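Putative esterase Rv1847/MT1895 (Mycobacterium tuberculosis, PDB 3S4K) probably hydrolyses acyl-CoA thioesters, perhaps 1,4-dihydroxy-2-naphthoyl-CoA, as a member of the PaaI family of hotdog-fold thioesterases. Local coordinates at residues G52-G56 with G57-A61; V19-D22 with S23-L27; T121-D124 with D125-V129; C60-I63 with E64-S68. All coordinates share one frame; numbering follows the deposited sequence. Where two conformers were deposited one is given.

Interaction 1: G52-G56 with G57-A61; sequences GVVHG and GVYCA
His-55 turns back onto the first turn of helix 56-75, and its ring makes a bond that the backbone there cannot make for itself. Its CB passes 4.1 Å from Val-58 CG2. With CG anti to the backbone N (chi1 -169°), the ring turns its edge to the helix start, where ND1 accepts from Gly-57 N at 2.9 Å. Gly-57 N lies almost in the ring plane, only 6° out of it, although the bond is bent at the hydrogen (134°). CE1 borders Gly-57 as well, and NE2 at the far end leaves the segment to bond Ser-65 OG of the second subunit. The backbone O of His-55 takes Val-58 N at 2.9 Å from well above the carbonyl plane, and Cys-60 N reaches Gly-56 O in a much straighter i to i+4 bond. Gly-57, having no side chain, allows the imidazole to come close at this point. On the other flank Val-54 crosses Tyr-59 at about a right angle: CG1 rests over one ring face, 3.9 Å from the ring centroid in a CH-pi contact, while CG2 touches Tyr-59 OH at 3.5 Å. The same CG1 packs on Val-58 CB at 3.8 Å. The geometry is that of a side-chain N-cap, in which histidine opens the long central helix of a hotdog fold at the dimer interface.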
# COMPACT_ATOMS: atom_id res chain seq x y z
N GLY A 52 -13.09 -2.14 -11.64
CA GLY A 52 -13.93 -3.04 -10.91
C GLY A 52 -13.22 -4.20 -10.25
O GLY A 52 -13.86 -5.18 -9.91
N VAL A 53 -11.90 -4.09 -10.07
CA VAL A 53 -11.13 -5.08 -9.32
C VAL A 53 -10.50 -4.40 -8.09
O VAL A 53 -10.47 -3.18 -8.01
CB VAL A 53 -10.04 -5.79 -10.19
CG1 VAL A 53 -10.71 -6.59 -11.32
CG2 VAL A 53 -9.05 -4.81 -10.74
N VAL A 54 -10.00 -5.18 -7.15
CA VAL A 54 -9.50 -4.63 -5.89
C VAL A 54 -8.35 -3.65 -6.18
O VAL A 54 -7.43 -3.96 -6.96
CB VAL A 54 -8.99 -5.75 -4.95
CG1 VAL A 54 -8.34 -5.15 -3.67
CG2 VAL A 54 -10.13 -6.74 -4.61
N HIS A 55 -8.40 -2.46 -5.58
CA HIS A 55 -7.30 -1.47 -5.63
C HIS A 55 -6.07 -2.07 -4.96
O HIS A 55 -6.13 -2.57 -3.83
CB HIS A 55 -7.75 -0.22 -4.90
CG HIS A 55 -6.87 0.97 -5.08
ND1 HIS A 55 -5.57 1.02 -4.62
CD2 HIS A 55 -7.12 2.19 -5.62
CE1 HIS A 55 -5.06 2.21 -4.87
NE2 HIS A 55 -5.98 2.94 -5.48
N GLY A 56 -4.95 -2.08 -5.68
CA GLY A 56 -3.72 -2.67 -5.14
C GLY A 56 -3.32 -2.13 -3.77
O GLY A 56 -2.76 -2.86 -2.92
N GLY A 57 -3.59 -0.85 -3.57
CA GLY A 57 -3.41 -0.20 -2.27
C GLY A 57 -4.04 -0.91 -1.10
O GLY A 57 -3.53 -0.83 0.02
N VAL A 58 -5.17 -1.57 -1.33
CA VAL A 58 -5.86 -2.34 -0.28
C VAL A 58 -4.99 -3.47 0.22
O VAL A 58 -4.80 -3.65 1.44
CB VAL A 58 -7.20 -2.89 -0.81
CG1 VAL A 58 -7.84 -3.94 0.14
CG2 VAL A 58 -8.16 -1.75 -1.11
N TYR A 59 -4.42 -4.21 -0.72
CA TYR A 59 -3.48 -5.28 -0.40
C TYR A 59 -2.20 -4.75 0.26
O TYR A 59 -1.75 -5.30 1.25
CB TYR A 59 -3.09 -6.10 -1.63
CG TYR A 59 -4.25 -6.83 -2.27
CD1 TYR A 59 -5.12 -7.60 -1.52
CD2 TYR A 59 -4.43 -6.81 -3.65
CE1 TYR A 59 -6.18 -8.28 -2.11
CE2 TYR A 59 -5.48 -7.49 -4.25
CZ TYR A 59 -6.34 -8.22 -3.49
OH TYR A 59 -7.37 -8.90 -4.10
N CYS A 60 -1.61 -3.71 -0.32
CA CYS A 60 -0.51 -3.03 0.37
C CYS A 60 -0.81 -2.73 1.84
O CYS A 60 -0.00 -2.98 2.71
CB CYS A 60 -0.16 -1.75 -0.34
SG CYS A 60 0.50 -1.98 -1.99
N ALA A 61 -1.99 -2.19 2.10
CA ALA A 61 -2.38 -1.79 3.43
C ALA A 61 -2.58 -2.97 4.37
O ALA A 61 -2.17 -2.97 5.53
CB ALA A 61 -3.66 -0.91 3.36

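Interaction 2: V19-D22 with S23-L27; sequences VPFD and SELGL
Phe-21 meets Leu-25 one turn further along helix 20-25, and this pair makes up the apolar part of the contact. Leu-25 stands over one face of the phenyl ring, its CG displaced toward the rim, and CD2 comes within 4.1 Å of Phe-21 CZ. The ring gets there because CG is anti to the backbone N (chi1 -168°). A different kind of packing sets a methyl against a carboxylate: Leu-27 runs alongside Asp-22, pointing the same way, with CD2 3.7 Å from Asp-22 OD1. Backbone hydrogen bonds form the next group. Ser-23 N bonds Val-19 O at 3.2 Å, and Leu-25 N bonds Phe-21 O at 3.1 Å, whereas the bond from Glu-24 N to Pro-20 O is weak. At the C-terminal end a Schellman motif closes the helix: Leu-27 N returns to Asp-22 O at 3.0 Å, with a fairly straight N-H (161°), while Gly-26 N makes a weak bond to Ser-23 O and Gly-26 itself adopts positive phi. The last group reaches outward. Asp-22 OD1 probably hydrogen-bonds Ser-65 OG of helix 56-75, and the Phe-21 ring meets His-55 of the second subunit. The buried Asp-22 carboxylate thus lies against leucine methyls, and it is probably Ser-65 that supplies its polar partner.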
# COMPACT_ATOMS: atom_id res chain seq x y z
N VAL A 19 -7.35 -0.33 15.16
CA VAL A 19 -6.48 0.55 14.32
C VAL A 19 -7.41 1.29 13.36
O VAL A 19 -8.13 0.66 12.60
CB VAL A 19 -5.42 -0.28 13.53
CG1 VAL A 19 -4.65 0.59 12.52
CG2 VAL A 19 -4.42 -0.95 14.47
N PRO A 20 -7.41 2.64 13.40
CA PRO A 20 -8.44 3.35 12.65
C PRO A 20 -8.54 2.99 11.18
O PRO A 20 -9.64 2.72 10.71
CB PRO A 20 -8.08 4.82 12.83
CG PRO A 20 -7.40 4.86 14.15
CD PRO A 20 -6.62 3.56 14.25
N PHE A 21 -7.44 2.99 10.44
CA PHE A 21 -7.53 2.69 9.01
C PHE A 21 -7.95 1.25 8.76
O PHE A 21 -8.62 0.97 7.76
CB PHE A 21 -6.21 3.01 8.28
CG PHE A 21 -6.32 2.97 6.78
CD1 PHE A 21 -7.27 3.74 6.11
CD2 PHE A 21 -5.43 2.22 6.03
CE1 PHE A 21 -7.36 3.70 4.72
CE2 PHE A 21 -5.50 2.21 4.66
CZ PHE A 21 -6.47 2.93 4.01
N ASP A 22 -7.62 0.32 9.67
CA ASP A 22 -8.08 -1.06 9.51
C ASP A 22 -9.61 -1.11 9.55
O ASP A 22 -10.22 -1.92 8.86
CB ASP A 22 -7.49 -2.00 10.57
CG ASP A 22 -6.01 -2.31 10.35
OD1 ASP A 22 -5.44 -1.95 9.29
OD2 ASP A 22 -5.40 -2.94 11.25
N SER A 23 -10.23 -0.27 10.38
CA SER A 23 -11.70 -0.24 10.40
C SER A 23 -12.27 0.18 9.04
O SER A 23 -13.31 -0.34 8.61
CB SER A 23 -12.20 0.69 11.50
OG SER A 23 -13.63 0.67 11.56
N GLU A 24 -11.61 1.13 8.37
CA GLU A 24 -12.04 1.54 7.03
C GLU A 24 -11.92 0.42 6.01
O GLU A 24 -12.75 0.31 5.11
CB GLU A 24 -11.25 2.76 6.55
CG GLU A 24 -11.53 4.03 7.35
CD GLU A 24 -13.01 4.39 7.43
OE1 GLU A 24 -13.60 4.75 6.40
OE2 GLU A 24 -13.59 4.31 8.53
N LEU A 25 -10.88 -0.39 6.14
CA LEU A 25 -10.66 -1.53 5.27
C LEU A 25 -11.62 -2.67 5.55
O LEU A 25 -11.83 -3.49 4.68
CB LEU A 25 -9.23 -2.06 5.41
CG LEU A 25 -8.08 -1.14 5.02
CD1 LEU A 25 -6.71 -1.76 5.36
CD2 LEU A 25 -8.15 -0.79 3.55
N GLY A 26 -12.15 -2.75 6.77
CA GLY A 26 -12.91 -3.93 7.21
C GLY A 26 -12.01 -5.08 7.65
O GLY A 26 -12.43 -6.24 7.65
N LEU A 27 -10.77 -4.76 8.03
CA LEU A 27 -9.77 -5.77 8.36
C LEU A 27 -10.01 -6.27 9.78
O LEU A 27 -10.03 -5.47 10.73
CB LEU A 27 -8.35 -5.19 8.23
CG LEU A 27 -7.20 -6.20 8.32
CD1 LEU A 27 -7.26 -7.26 7.23
CD2 LEU A 27 -5.83 -5.48 8.31

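Interaction 3: T121-D124 with D125-V129; sequences TITD and DTDRV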
# COMPACT_ATOMS: atom_id res chain seq x y z
N THR A 121 1.22 -13.07 2.90
CA THR A 121 0.64 -13.66 1.69
C THR A 121 -0.87 -13.54 1.81
O THR A 121 -1.47 -13.97 2.80
CB THR A 121 1.05 -15.14 1.49
OG1 THR A 121 2.48 -15.25 1.58
CG2 THR A 121 0.54 -15.72 0.14
N ILE A 122 -1.49 -12.99 0.76
CA ILE A 122 -2.94 -12.80 0.72
C ILE A 122 -3.56 -13.78 -0.27
O ILE A 122 -3.15 -13.82 -1.43
CB ILE A 122 -3.32 -11.38 0.28
CG1 ILE A 122 -2.50 -10.35 1.06
CG2 ILE A 122 -4.79 -11.16 0.49
CD1 ILE A 122 -3.17 -8.99 1.15
N THR A 123 -4.52 -14.58 0.20
CA THR A 123 -5.24 -15.54 -0.63
C THR A 123 -6.74 -15.24 -0.72
O THR A 123 -7.32 -14.58 0.15
CB THR A 123 -5.05 -16.99 -0.10
OG1 THR A 123 -5.29 -17.03 1.32
CG2 THR A 123 -3.63 -17.50 -0.42
N ASP A 124 -7.39 -15.74 -1.78
CA ASP A 124 -8.83 -15.58 -1.95
C ASP A 124 -9.56 -16.86 -1.52
O ASP A 124 -8.94 -17.79 -1.00
CB ASP A 124 -9.17 -15.17 -3.39
CG ASP A 124 -8.93 -16.29 -4.44
OD1 ASP A 124 -8.63 -17.46 -4.10
OD2 ASP A 124 -9.06 -15.98 -5.65
N ASP A 125 -10.87 -16.91 -1.74
CA ASP A 125 -11.64 -18.08 -1.28
C ASP A 125 -11.48 -19.38 -2.09
O ASP A 125 -12.13 -20.38 -1.78
CB ASP A 125 -13.11 -17.72 -1.04
CG ASP A 125 -13.89 -17.45 -2.30
OD1 ASP A 125 -13.39 -17.76 -3.42
OD2 ASP A 125 -15.03 -16.92 -2.18
N THR A 126 -10.56 -19.38 -3.07
CA THR A 126 -10.15 -20.61 -3.76
C THR A 126 -8.68 -20.99 -3.48
O THR A 126 -8.12 -21.87 -4.13
CB THR A 126 -10.37 -20.50 -5.28
OG1 THR A 126 -9.52 -19.46 -5.82
CG2 THR A 126 -11.84 -20.21 -5.58
N ASP A 127 -8.11 -20.34 -2.46
CA ASP A 127 -6.72 -20.52 -2.02
C ASP A 127 -5.76 -20.18 -3.13
O ASP A 127 -4.69 -20.82 -3.29
CB ASP A 127 -6.50 -21.95 -1.50
CG ASP A 127 -5.38 -22.05 -0.47
OD1 ASP A 127 -4.58 -21.12 -0.28
OD2 ASP A 127 -5.29 -23.11 0.16
N ARG A 128 -6.11 -19.17 -3.94
CA ARG A 128 -5.17 -18.61 -4.90
C ARG A 128 -4.58 -17.33 -4.31
O ARG A 128 -5.28 -16.52 -3.69
CB ARG A 128 -5.85 -18.31 -6.26
CG ARG A 128 -6.35 -19.57 -6.97
CD ARG A 128 -6.83 -19.30 -8.36
NE ARG A 128 -6.98 -20.54 -9.13
CZ ARG A 128 -8.05 -21.34 -9.10
NH1 ARG A 128 -9.09 -21.05 -8.33
NH2 ARG A 128 -8.09 -22.43 -9.86
N VAL A 129 -3.28 -17.17 -4.52
CA VAL A 129 -2.60 -15.96 -4.05
C VAL A 129 -3.02 -14.79 -4.93
O VAL A 129 -2.93 -14.85 -6.16
CB VAL A 129 -1.07 -16.13 -4.07
CG1 VAL A 129 -0.37 -14.84 -3.67
CG2 VAL A 129 -0.63 -17.26 -3.12
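Asp-124 OD1 gathers three hydrogen bonds from the chain that follows it. The hydroxyl Thr-126 OG1 donates at 2.8 Å on the syn side of the carboxylate, Thr-126 N donates at 2.9 Å, and Arg-128 N at 3.0 Å; the two amides approach from opposite faces of the carboxylate, both well out of its plane, with Thr-126 N on the side of the hydroxyl. The carboxylate can take this place because CG lies between the backbone N and the carbonyl carbon (chi1 70°), folding the acid back over the turn. Backbone bonds complete the polar part. Asp-127 N closes a type I turn onto Asp-124 O at 3.1 Å, and Asp-124 N bonds Arg-128 O at 3.0 Å. The Arg-128 side chain, extended from CG to NE, brings NH1 to Thr-126 OG1 in a weak bond, so the hydroxyl that serves Asp-124 is itself held from the other side. Farther out, Thr-123 and Val-129 form an antiparallel, non-hydrogen-bonded pair. Val-129 CG2 packs on Thr-121 CG2 at 3.8 Å, and Thr-123 CG2 approaches Asp-127 OD1, the two side chains lying side by side. Ile-122, on the opposite face, goes into the core against helix 56-75. One carboxylate oxygen thus fixes the turn of the hairpin between strands 115-123 and 129-140, and its three donors would be expected to stabilise the charged form of the acid.

Interaction 4: C60-I63 with E64-S68; sequences CAMI and ESIAS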
# COMPACT_ATOMS: atom_id res chain seq x y z
N CYS A 60 -1.61 -3.71 -0.32
CA CYS A 60 -0.51 -3.03 0.37
C CYS A 60 -0.81 -2.73 1.84
O CYS A 60 -0.00 -2.98 2.71
CB CYS A 60 -0.16 -1.75 -0.34
SG CYS A 60 0.50 -1.98 -1.99
N ALA A 61 -1.99 -2.19 2.10
CA ALA A 61 -2.38 -1.79 3.43
C ALA A 61 -2.58 -2.97 4.37
O ALA A 61 -2.17 -2.97 5.53
CB ALA A 61 -3.66 -0.91 3.36
N MET A 62 -3.24 -3.99 3.85
CA MET A 62 -3.45 -5.26 4.56
C MET A 62 -2.12 -5.85 4.99
O MET A 62 -1.92 -6.24 6.15
CB MET A 62 -4.12 -6.29 3.65
CG MET A 62 -5.63 -6.29 3.63
SD MET A 62 -6.19 -7.83 2.85
CE MET A 62 -5.95 -9.06 4.13
N ILE A 63 -1.20 -5.92 4.04
CA ILE A 63 0.13 -6.45 4.26
C ILE A 63 0.83 -5.62 5.33
O ILE A 63 1.42 -6.16 6.25
CB ILE A 63 0.89 -6.52 2.90
CG1 ILE A 63 0.36 -7.70 2.09
CG2 ILE A 63 2.45 -6.57 3.07
CD1 ILE A 63 0.59 -7.59 0.60
N GLU A 64 0.70 -4.31 5.25
CA GLU A 64 1.34 -3.42 6.23
C GLU A 64 0.82 -3.66 7.65
O GLU A 64 1.61 -3.79 8.61
CB GLU A 64 1.14 -1.96 5.80
CG GLU A 64 1.83 -0.93 6.69
CD GLU A 64 3.33 -0.85 6.49
OE1 GLU A 64 3.86 -1.49 5.55
OE2 GLU A 64 3.99 -0.13 7.29
N SER A 65 -0.50 -3.75 7.78
CA SER A 65 -1.15 -3.97 9.07
C SER A 65 -0.78 -5.30 9.71
O SER A 65 -0.42 -5.37 10.88
CB SER A 65 -2.68 -3.91 8.93
OG SER A 65 -3.13 -2.58 8.84
N ILE A 66 -0.89 -6.36 8.94
CA ILE A 66 -0.68 -7.71 9.51
C ILE A 66 0.78 -7.86 9.95
O ILE A 66 1.07 -8.33 11.05
CB ILE A 66 -1.13 -8.83 8.52
CG1 ILE A 66 -2.61 -8.66 8.18
CG2 ILE A 66 -0.91 -10.24 9.16
CD1 ILE A 66 -3.15 -9.59 7.06
N ALA A 67 1.71 -7.43 9.10
CA ALA A 67 3.13 -7.43 9.43
C ALA A 67 3.48 -6.57 10.65
O ALA A 67 4.24 -7.00 11.53
CB ALA A 67 3.94 -6.95 8.21
N SER A 68 2.96 -5.34 10.70
CA SER A 68 3.28 -4.46 11.81
C SER A 68 2.76 -5.01 13.13
O SER A 68 3.44 -4.89 14.14
CB SER A 68 2.75 -3.04 11.59
OG SER A 68 3.13 -2.54 10.33
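Cys-60 and Glu-64 stand one helical turn apart, joined by the bond from Glu-64 N to Cys-60 O at 3.0 Å. The Cys-60 carbonyl also receives Asn-89 ND2, and the same amide nitrogen bonds Glu-64 OE1, so one strand residue links two points of the helix. With CG anti to the backbone N (chi1 -176°) and a bend at chi2, the Glu-64 chain carries its carboxylate to that amide. Next along the chain, Ala-61 O accepts from Ser-65 N at 2.9 Å, while the Ser-65 hydroxyl has partners outside the helix. Met-62 O takes Ile-66 N at 3.0 Å in a nearly straight bond (168°). Beside this bond, in the conformer described, the two side chains lie together and point the same way, with Met-62 CE 4.1 Å from Ile-66 CD1, while Ile-66 CG1 comes within 3.2 Å of Met-62 O. Ile-63 O then receives Ala-67 N at 3.1 Å, and the Ala-67 CB sits 3.3 Å from that oxygen. Ile-63 itself packs onto strands 83-93, 115-123 and 129-140. The next carbonyl, Glu-64 O, is gripped by both Ser-68 N and Ser-68 OG, which come from opposite faces of the carbonyl plane, the hydroxyl at 2.6 Å. Such a buried helix wrapped by an antiparallel sheet is the hallmark of the hotdog fold.

Overall arrangement
All four contacts meet at helix 56-75: 1 and 4 lie on it, 2 and 3 pack against it. Interaction 1 leads from the loop into the helix and interaction 4 continues it, the two sharing Cys-60 and Ala-61, with centres 12 Å apart. Interaction 2 packs on its flank, where Leu-25 CD1 lies 3.7 Å from Ala-61 CB. Interaction 3, the hairpin, touches the helix from the sheet side, where one conformer of Ile-122 brings CD1 to 3.6 Å from Tyr-59 CD1; it stays about 8 Å, nearest atoms, from interaction 2. Interactions 1, 2 and 4 also touch the second subunit. Ethanediol, probably from the crystallisation liquor, is bound near Gly-56 and about 4 Å from the Glu-64 side chain and may mark a pocket.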